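Local coordinates for CRISPR protein (Archaeoglobus fulgidus, PDB 4MJK) that is probably a Cas5-type subunit of a Cascade complex, belonging to the RAMP superfamily and expected to take part in CRISPR RNA-guided defence, at residues A[73-78]-A[120-125]; A[129-134]-A[258-263]; A[165-170]-A[251-256]. One frame throughout, in Å; residues are numbered along the deposited sequence.

Interaction 1. Residues A[73-78]-A[120-125]; sequences ALNCTP and SLNDEA
C76 and S120 form the closing antiparallel pair of a small beta sheet, and just beyond it N75 is bound by the loop that follows, which contains an Asx turn. The pair is of the non-hydrogen-bonded kind, joining the start of strand 76-80 to the end of strand 115-120. Both side chains stand on one face of this sheet, with C76 CB 4.0 Å from S120 CA. The flanking backbone bond runs from L121 N to N75 O at 2.7 Å and is nearly straight. Further along, T77 CG2 meets L121 CD2 at a loose 4.4 Å, and L121 also packs on F108 of the second subunit, so the loop reaches the subunit interface.

The side chain of N75 shows how one buried amide can pin a loop. Its chi1 of 70° puts CG between the backbone N and the carbonyl carbon, and from there ND2 reaches residues 122-125. ND2 gives one hydrogen to A125 O at 3.0 Å, in the plane of the amide and almost linear (175°). Its second bond, to N122 OD1 at 3.2 Å, is more bent (137°), OD1 lying out of the N75 amide plane; the two amides stand steeply to each other. At the other end, OD1 of N75 accepts from the backbone N of K127. Bonds at both ends of the amide hold it against rotation.

N122 OD1 has two donors, which come from opposite faces of its amide plane: N75 ND2 on one and, on the other, E124 N at 3.0 Å, the bond that defines the Asx turn. A further bond joins the two side chains of the turn: E124 OE1 uses its anti lone pair to take a hydrogen from N122 ND2 at 3.2 Å.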
loop_
_atom_site.group_PDB
_atom_site.type_symbol
_atom_site.label_atom_id
_atom_site.label_comp_id
_atom_site.label_asym_id
_atom_site.label_seq_id
_atom_site.Cartn_x
_atom_site.Cartn_y
_atom_site.Cartn_z
ATOM N N ALA A 73 -1.944 -3.543 16.706
ATOM C CA ALA A 73 -1.552 -4.338 15.550
ATOM C C ALA A 73 -1.436 -5.771 16.027
ATOM O O ALA A 73 -1.042 -5.995 17.158
ATOM C CB ALA A 73 -0.212 -3.847 14.990
ATOM N N LEU A 74 -1.812 -6.727 15.179
ATOM C CA LEU A 74 -1.653 -8.139 15.489
ATOM C C LEU A 74 -0.412 -8.700 14.813
ATOM O O LEU A 74 0.218 -9.619 15.326
ATOM C CB LEU A 74 -2.899 -8.932 15.048
ATOM C CG LEU A 74 -4.198 -8.444 15.719
ATOM C CD1 LEU A 74 -5.446 -9.143 15.170
ATOM C CD2 LEU A 74 -4.101 -8.616 17.221
ATOM N N ASN A 75 -0.043 -8.149 13.664
ATOM C CA ASN A 75 1.043 -8.747 12.893
ATOM C C ASN A 75 1.705 -7.762 11.940
ATOM O O ASN A 75 2.260 -8.154 10.920
ATOM C CB ASN A 75 0.505 -9.915 12.065
ATOM C CG ASN A 75 -0.391 -9.444 10.943
ATOM O OD1 ASN A 75 -0.906 -8.325 10.988
ATOM N ND2 ASN A 75 -0.553 -10.264 9.916
ATOM N N CYS A 76 1.637 -6.477 12.251
ATOM C CA CYS A 76 2.104 -5.492 11.289
ATOM C C CYS A 76 2.669 -4.259 11.969
ATOM O O CYS A 76 2.491 -4.044 13.179
ATOM C CB CYS A 76 0.980 -5.111 10.308
ATOM S SG CYS A 76 -0.450 -4.267 11.057
ATOM N N THR A 77 3.371 -3.461 11.176
ATOM C CA THR A 77 3.981 -2.239 11.663
ATOM C C THR A 77 3.705 -1.147 10.603
ATOM O O THR A 77 3.840 -1.385 9.393
ATOM C CB THR A 77 5.503 -2.458 11.915
ATOM O OG1 THR A 77 6.031 -1.412 12.754
ATOM C CG2 THR A 77 6.253 -2.476 10.615
ATOM N N PRO A 78 3.279 0.041 11.043
ATOM C CA PRO A 78 2.926 1.087 10.064
ATOM C C PRO A 78 4.153 1.724 9.435
ATOM O O PRO A 78 5.203 1.843 10.071
ATOM C CB PRO A 78 2.184 2.132 10.903
ATOM C CG PRO A 78 1.912 1.445 12.263
ATOM C CD PRO A 78 3.013 0.459 12.428
ATOM N N SER A 120 3.196 -6.067 6.902
ATOM C CA SER A 120 3.058 -7.288 7.661
ATOM C C SER A 120 4.419 -7.835 8.093
ATOM O O SER A 120 5.410 -7.758 7.353
ATOM C CB SER A 120 2.311 -8.334 6.848
ATOM O OG SER A 120 2.142 -9.509 7.620
ATOM N N LEU A 121 4.452 -8.398 9.295
ATOM C CA LEU A 121 5.654 -9.024 9.827
ATOM C C LEU A 121 5.662 -10.532 9.568
ATOM O O LEU A 121 6.613 -11.221 9.925
ATOM C CB LEU A 121 5.772 -8.756 11.332
ATOM C CG LEU A 121 5.891 -7.266 11.641
ATOM C CD1 LEU A 121 5.778 -6.989 13.140
ATOM C CD2 LEU A 121 7.188 -6.703 11.054
ATOM N N ASN A 122 4.601 -11.044 8.966
ATOM C CA ASN A 122 4.585 -12.447 8.568
ATOM C C ASN A 122 3.957 -12.556 7.183
ATOM O O ASN A 122 3.819 -11.547 6.494
ATOM C CB ASN A 122 3.874 -13.326 9.614
ATOM C CG ASN A 122 2.403 -12.978 9.779
ATOM O OD1 ASN A 122 1.852 -12.174 9.031
ATOM N ND2 ASN A 122 1.758 -13.592 10.767
ATOM N N ASP A 123 3.569 -13.752 6.757
ATOM C CA ASP A 123 3.075 -13.884 5.383
ATOM C C ASP A 123 1.590 -13.583 5.250
ATOM O O ASP A 123 1.019 -13.724 4.172
ATOM C CB ASP A 123 3.400 -15.262 4.780
ATOM C CG ASP A 123 4.722 -15.272 4.021
ATOM O OD1 ASP A 123 5.754 -14.886 4.609
ATOM O OD2 ASP A 123 4.731 -15.661 2.827
ATOM N N GLU A 124 0.956 -13.156 6.333
ATOM C CA GLU A 124 -0.461 -12.808 6.246
ATOM C C GLU A 124 -0.648 -11.346 5.888
ATOM O O GLU A 124 0.267 -10.531 6.031
ATOM C CB GLU A 124 -1.161 -13.059 7.572
ATOM C CG GLU A 124 -0.995 -14.444 8.132
ATOM C CD GLU A 124 -1.845 -14.628 9.365
ATOM O OE1 GLU A 124 -1.387 -14.251 10.471
ATOM O OE2 GLU A 124 -2.985 -15.124 9.221
ATOM N N ALA A 125 -1.850 -11.015 5.435
ATOM C CA ALA A 125 -2.232 -9.628 5.235
ATOM C C ALA A 125 -2.150 -8.910 6.595
ATOM O O ALA A 125 -2.331 -9.523 7.637
ATOM C CB ALA A 125 -3.639 -9.561 4.676
#

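Interaction 2. Residues A[129-134]-A[258-263]; sequences RWFLVF and EVVIGR
E258 and F131 meet where the C-terminal strand folds back across the ferredoxin-like core of this RAMP protein, an example of a curled sheet whose distant strands pack face to face. Strands 129-134 and 258-263 belong to one antiparallel sheet without being neighbours in it. Here their axes approach to 8.0 Å at 55°, and no backbone-to-backbone pairing joins them; side chains, and the F131 ring against the E258-V259 backbone, do. W130, on the other side of its strand, stacks with F36 of helix 33-46, so this contact lies on the face turned from that helix.

E258 comes first. Its CB lies 3.8 Å from F131 CE2, and its carbonyl O comes to the same CE2 at the ring edge, at 3.5 Å. Its OE1 makes a salt bridge to R129 NH1 that is long, at 3.9 Å. The stronger partners lie elsewhere: K72 and Y178 for E258, D7 for R129. V259 turns its side chain away, while its backbone N lies near the plane of the F131 ring, at the edge.

V260 supplies the apolar centre. Its CG1 sits over one face of the F131 ring, offset toward the CD2-CE2 rim, in a CH-pi contact 3.8 Å from the centroid and 18° off the normal. The ring also meets that of Y178 edge to face. An alanine in place of F131 would probably leave V260 CG1 without its aromatic platform, open a gap between the strands and deprive Y178 of its edge-to-face partner. The same methyl, V260 CG1, also touches V133 CG2 at 3.9 Å.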
loop_
_atom_site.group_PDB
_atom_site.type_symbol
_atom_site.label_atom_id
_atom_site.label_comp_id
_atom_site.label_asym_id
_atom_site.label_seq_id
_atom_site.Cartn_x
_atom_site.Cartn_y
_atom_site.Cartn_z
ATOM N N ARG A 129 -6.585 -5.075 15.507
ATOM C CA ARG A 129 -7.754 -5.376 16.325
ATOM C C ARG A 129 -8.244 -4.123 17.054
ATOM O O ARG A 129 -7.450 -3.431 17.714
ATOM C CB ARG A 129 -7.443 -6.483 17.346
ATOM C CG ARG A 129 -8.635 -6.807 18.279
ATOM C CD ARG A 129 -8.360 -8.017 19.206
ATOM N NE ARG A 129 -8.055 -9.217 18.428
ATOM C CZ ARG A 129 -7.289 -10.214 18.858
ATOM N NH1 ARG A 129 -6.752 -10.161 20.067
ATOM N NH2 ARG A 129 -7.055 -11.266 18.083
ATOM N N TRP A 130 -9.539 -3.837 16.937
ATOM C CA TRP A 130 -10.168 -2.760 17.699
ATOM C C TRP A 130 -10.978 -3.332 18.855
ATOM O O TRP A 130 -11.580 -4.407 18.742
ATOM C CB TRP A 130 -11.093 -1.914 16.823
ATOM C CG TRP A 130 -10.418 -0.758 16.138
ATOM C CD1 TRP A 130 -10.314 0.529 16.591
ATOM C CD2 TRP A 130 -9.770 -0.788 14.860
ATOM N NE1 TRP A 130 -9.634 1.306 15.671
ATOM C CE2 TRP A 130 -9.287 0.518 14.602
ATOM C CE3 TRP A 130 -9.546 -1.792 13.916
ATOM C CZ2 TRP A 130 -8.584 0.843 13.435
ATOM C CZ3 TRP A 130 -8.863 -1.462 12.738
ATOM C CH2 TRP A 130 -8.383 -0.160 12.516
ATOM N N PHE A 131 -10.981 -2.607 19.969
ATOM C CA PHE A 131 -11.757 -2.971 21.143
ATOM C C PHE A 131 -12.551 -1.718 21.469
ATOM O O PHE A 131 -11.981 -0.693 21.882
ATOM C CB PHE A 131 -10.803 -3.376 22.287
ATOM C CG PHE A 131 -11.487 -3.893 23.539
ATOM C CD1 PHE A 131 -12.860 -4.044 23.603
ATOM C CD2 PHE A 131 -10.728 -4.236 24.654
ATOM C CE1 PHE A 131 -13.474 -4.525 24.769
ATOM C CE2 PHE A 131 -11.338 -4.731 25.821
ATOM C CZ PHE A 131 -12.711 -4.869 25.868
ATOM N N LEU A 132 -13.860 -1.790 21.226
ATOM C CA LEU A 132 -14.773 -0.688 21.475
ATOM C C LEU A 132 -15.685 -1.062 22.633
ATOM O O LEU A 132 -16.076 -2.230 22.771
ATOM C CB LEU A 132 -15.624 -0.381 20.233
ATOM C CG LEU A 132 -14.952 0.474 19.143
ATOM C CD1 LEU A 132 -13.834 -0.306 18.479
ATOM C CD2 LEU A 132 -15.966 0.944 18.098
ATOM N N VAL A 133 -16.014 -0.080 23.466
ATOM C CA VAL A 133 -16.953 -0.307 24.560
ATOM C C VAL A 133 -18.054 0.743 24.451
ATOM O O VAL A 133 -17.754 1.919 24.298
ATOM C CB VAL A 133 -16.275 -0.190 25.957
ATOM C CG1 VAL A 133 -17.324 -0.378 27.074
ATOM C CG2 VAL A 133 -15.132 -1.213 26.110
ATOM N N PHE A 134 -19.317 0.316 24.511
ATOM C CA PHE A 134 -20.456 1.237 24.494
ATOM C C PHE A 134 -21.309 1.132 25.766
ATOM O O PHE A 134 -21.348 0.093 26.418
ATOM C CB PHE A 134 -21.345 0.977 23.275
ATOM C CG PHE A 134 -20.676 1.269 21.962
ATOM C CD1 PHE A 134 -20.661 2.557 21.450
ATOM C CD2 PHE A 134 -20.065 0.254 21.239
ATOM C CE1 PHE A 134 -20.046 2.833 20.230
ATOM C CE2 PHE A 134 -19.442 0.519 20.020
ATOM C CZ PHE A 134 -19.433 1.804 19.518
ATOM N N GLU A 258 -8.247 -8.935 27.652
ATOM C CA GLU A 258 -8.234 -7.709 26.856
ATOM C C GLU A 258 -8.641 -6.527 27.721
ATOM O O GLU A 258 -9.713 -6.535 28.333
ATOM C CB GLU A 258 -9.189 -7.817 25.673
ATOM C CG GLU A 258 -9.081 -9.121 24.860
ATOM C CD GLU A 258 -7.735 -9.283 24.158
ATOM O OE1 GLU A 258 -7.289 -8.336 23.471
ATOM O OE2 GLU A 258 -7.121 -10.366 24.289
ATOM N N VAL A 259 -7.789 -5.511 27.764
ATOM C CA VAL A 259 -8.062 -4.322 28.564
ATOM C C VAL A 259 -7.946 -3.050 27.734
ATOM O O VAL A 259 -6.940 -2.812 27.079
ATOM C CB VAL A 259 -7.100 -4.209 29.762
ATOM C CG1 VAL A 259 -7.471 -3.001 30.634
ATOM C CG2 VAL A 259 -7.122 -5.491 30.588
ATOM N N VAL A 260 -8.983 -2.226 27.748
ATOM C CA VAL A 260 -8.883 -0.962 27.055
ATOM C C VAL A 260 -9.288 0.187 27.983
ATOM O O VAL A 260 -10.195 0.057 28.792
ATOM C CB VAL A 260 -9.727 -0.955 25.771
ATOM C CG1 VAL A 260 -11.231 -1.012 26.098
ATOM C CG2 VAL A 260 -9.379 0.255 24.932
ATOM N N ILE A 261 -8.600 1.310 27.858
ATOM C CA ILE A 261 -8.862 2.460 28.716
ATOM C C ILE A 261 -9.823 3.417 28.022
ATOM O O ILE A 261 -9.635 3.753 26.856
ATOM C CB ILE A 261 -7.552 3.196 29.059
ATOM C CG1 ILE A 261 -6.628 2.285 29.863
ATOM C CG2 ILE A 261 -7.827 4.480 29.860
ATOM C CD1 ILE A 261 -5.189 2.754 29.852
ATOM N N GLY A 262 -10.859 3.846 28.736
ATOM C CA GLY A 262 -11.802 4.805 28.187
ATOM C C GLY A 262 -12.308 5.757 29.259
ATOM O O GLY A 262 -11.683 5.917 30.304
ATOM N N ARG A 263 -13.441 6.397 28.995
ATOM C CA ARG A 263 -13.989 7.361 29.933
ATOM C C ARG A 263 -14.999 6.681 30.829
ATOM O O ARG A 263 -15.550 5.635 30.481
ATOM C CB ARG A 263 -14.657 8.527 29.193
ATOM C CG ARG A 263 -15.844 8.127 28.336
ATOM C CD ARG A 263 -16.585 9.344 27.796
ATOM N NE ARG A 263 -17.507 8.996 26.721
ATOM C CZ ARG A 263 -18.336 9.857 26.133
ATOM N NH1 ARG A 263 -18.379 11.119 26.529
ATOM N NH2 ARG A 263 -19.132 9.453 25.154
#

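Interaction 3. Residues A[165-170]-A[251-256]; sequences VKVTQK and KAYEAG
Q169 and Y253 form a non-hydrogen-bonded pair in an antiparallel sheet, where strand 250-255, the last but one, pairs with strand 157-170 and extends the ferredoxin-like sheet. On both sides of it lie hydrogen-bonded pairs, T168 with E254 and K170 with A252, each closed by two backbone bonds, such as K170 N to A252 O at 2.8 Å.

The side chain of Q169 runs beside that of Y253, pointing the same way, with CG anti to the backbone N (chi1 -162°). CB lies 4.1 Å from Y253 CE1. CG touches both Y253 CE1, at 3.7 Å, and K251 CB, at 3.6 Å. CD rests against K251 CG, and OE1 ends 3.1 Å from that K251 CG and 2.9 Å from Y253 OH, a hydroxyl that bonds to R263 O. V167 CG2 approaches the same tyrosine at CD1.

On the opposite face, K170 NZ reaches diagonally across the strands to E254 OE1 at 3.1 Å, a salt bridge whose hydrogen bond is weak. The chemistry is thus divided: the backbone bonds set the register, the Q169 face packs around a buried tyrosine, and the more exposed face carries opposite charges that probably add a modest, solvent-screened attraction.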
loop_
_atom_site.group_PDB
_atom_site.type_symbol
_atom_site.label_atom_id
_atom_site.label_comp_id
_atom_site.label_asym_id
_atom_site.label_seq_id
_atom_site.Cartn_x
_atom_site.Cartn_y
_atom_site.Cartn_z
ATOM N N VAL A 165 -18.653 -8.910 23.709
ATOM C CA VAL A 165 -18.204 -9.377 25.021
ATOM C C VAL A 165 -18.797 -8.554 26.155
ATOM O O VAL A 165 -19.082 -7.370 25.994
ATOM C CB VAL A 165 -16.667 -9.327 25.155
ATOM C CG1 VAL A 165 -16.008 -10.344 24.232
ATOM C CG2 VAL A 165 -16.153 -7.911 24.878
ATOM N N LYS A 166 -18.995 -9.195 27.304
ATOM C CA LYS A 166 -19.345 -8.467 28.511
ATOM C C LYS A 166 -18.048 -7.883 29.064
ATOM O O LYS A 166 -17.012 -8.538 29.029
ATOM C CB LYS A 166 -20.015 -9.405 29.522
ATOM C CG LYS A 166 -21.093 -10.286 28.900
ATOM C CD LYS A 166 -21.785 -11.189 29.923
ATOM C CE LYS A 166 -23.016 -10.518 30.509
ATOM N NZ LYS A 166 -23.968 -10.070 29.442
ATOM N N VAL A 167 -18.085 -6.641 29.528
ATOM C CA VAL A 167 -16.886 -6.020 30.097
ATOM C C VAL A 167 -17.059 -5.672 31.581
ATOM O O VAL A 167 -18.177 -5.448 32.049
ATOM C CB VAL A 167 -16.455 -4.745 29.315
ATOM C CG1 VAL A 167 -16.183 -5.081 27.867
ATOM C CG2 VAL A 167 -17.514 -3.652 29.409
ATOM N N THR A 168 -15.945 -5.642 32.305
ATOM C CA THR A 168 -15.914 -5.196 33.694
ATOM C C THR A 168 -15.197 -3.854 33.773
ATOM O O THR A 168 -14.167 -3.662 33.125
ATOM C CB THR A 168 -15.135 -6.196 34.569
ATOM O OG1 THR A 168 -15.768 -7.477 34.507
ATOM C CG2 THR A 168 -15.087 -5.725 36.013
ATOM N N GLN A 169 -15.728 -2.926 34.565
ATOM C CA GLN A 169 -15.096 -1.619 34.721
ATOM C C GLN A 169 -14.159 -1.630 35.923
ATOM O O GLN A 169 -14.572 -1.988 37.028
ATOM C CB GLN A 169 -16.156 -0.530 34.897
ATOM C CG GLN A 169 -15.648 0.886 34.649
ATOM C CD GLN A 169 -16.742 1.938 34.780
ATOM O OE1 GLN A 169 -16.735 2.954 34.079
ATOM N NE2 GLN A 169 -17.685 1.702 35.685
ATOM N N LYS A 170 -12.904 -1.237 35.707
ATOM C CA LYS A 170 -11.905 -1.184 36.777
ATOM C C LYS A 170 -11.203 0.174 36.798
ATOM O O LYS A 170 -11.241 0.917 35.819
ATOM C CB LYS A 170 -10.856 -2.284 36.583
ATOM C CG LYS A 170 -11.419 -3.700 36.407
ATOM C CD LYS A 170 -11.401 -4.492 37.715
ATOM C CE LYS A 170 -11.979 -5.903 37.542
ATOM N NZ LYS A 170 -11.145 -6.758 36.639
ATOM N N LYS A 251 -11.582 5.104 33.097
ATOM C CA LYS A 251 -11.710 3.763 33.641
ATOM C C LYS A 251 -11.094 2.792 32.655
ATOM O O LYS A 251 -11.016 3.077 31.465
ATOM C CB LYS A 251 -13.180 3.378 33.795
ATOM C CG LYS A 251 -14.012 4.289 34.700
ATOM C CD LYS A 251 -13.660 4.068 36.161
ATOM C CE LYS A 251 -14.551 4.893 37.075
ATOM N NZ LYS A 251 -14.050 4.833 38.468
ATOM N N ALA A 252 -10.699 1.634 33.157
ATOM C CA ALA A 252 -10.260 0.524 32.335
ATOM C C ALA A 252 -11.418 -0.449 32.147
ATOM O O ALA A 252 -12.147 -0.747 33.101
ATOM C CB ALA A 252 -9.095 -0.175 33.006
ATOM N N TYR A 253 -11.597 -0.944 30.925
ATOM C CA TYR A 253 -12.651 -1.914 30.651
ATOM C C TYR A 253 -12.014 -3.223 30.244
ATOM O O TYR A 253 -11.149 -3.252 29.369
ATOM C CB TYR A 253 -13.604 -1.413 29.560
ATOM C CG TYR A 253 -14.351 -0.180 29.970
ATOM C CD1 TYR A 253 -15.582 -0.269 30.613
ATOM C CD2 TYR A 253 -13.816 1.085 29.751
ATOM C CE1 TYR A 253 -16.266 0.872 31.012
ATOM C CE2 TYR A 253 -14.497 2.231 30.135
ATOM C CZ TYR A 253 -15.716 2.114 30.775
ATOM O OH TYR A 253 -16.387 3.248 31.170
ATOM N N GLU A 254 -12.425 -4.302 30.899
ATOM C CA GLU A 254 -11.751 -5.579 30.733
ATOM C C GLU A 254 -12.702 -6.689 30.321
ATOM O O GLU A 254 -13.826 -6.786 30.825
ATOM C CB GLU A 254 -10.991 -5.970 32.016
ATOM C CG GLU A 254 -10.341 -7.359 31.941
ATOM C CD GLU A 254 -9.360 -7.629 33.082
ATOM O OE1 GLU A 254 -9.409 -6.898 34.096
ATOM O OE2 GLU A 254 -8.541 -8.573 32.961
ATOM N N ALA A 255 -12.243 -7.510 29.381
ATOM C CA ALA A 255 -12.942 -8.724 28.985
ATOM C C ALA A 255 -11.889 -9.810 28.861
ATOM O O ALA A 255 -11.103 -9.820 27.911
ATOM C CB ALA A 255 -13.661 -8.526 27.653
ATOM N N GLY A 256 -11.856 -10.720 29.827
ATOM C CA GLY A 256 -10.797 -11.708 29.852
ATOM C C GLY A 256 -9.479 -10.977 29.957
ATOM O O GLY A 256 -9.310 -10.125 30.829
#

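Overall arrangement
Interactions 2 and 3 form one group in the six-stranded sheet; interaction 1 lies off it. The centres of interactions 2 and 3 are about 8 Å apart, because strands 250-255 and 258-263 are neighbours in the sheet. Y253 joins them: its OH lies 2.6 Å from R263 O, a probable hydrogen bond, and its CB packs on V133 CG2. In sequence, interaction 3 is nested within the loop that interaction 2 closes. Interaction 1 lies some 21 Å from interaction 2, centre to centre, yet L74 CD2 touches R129 CZ at 3.9 Å. Interactions 1 and 3 do not meet, their nearest atoms being about 13 Å apart. The core contact thus stands between a loop at the subunit interface and a surface strand pair.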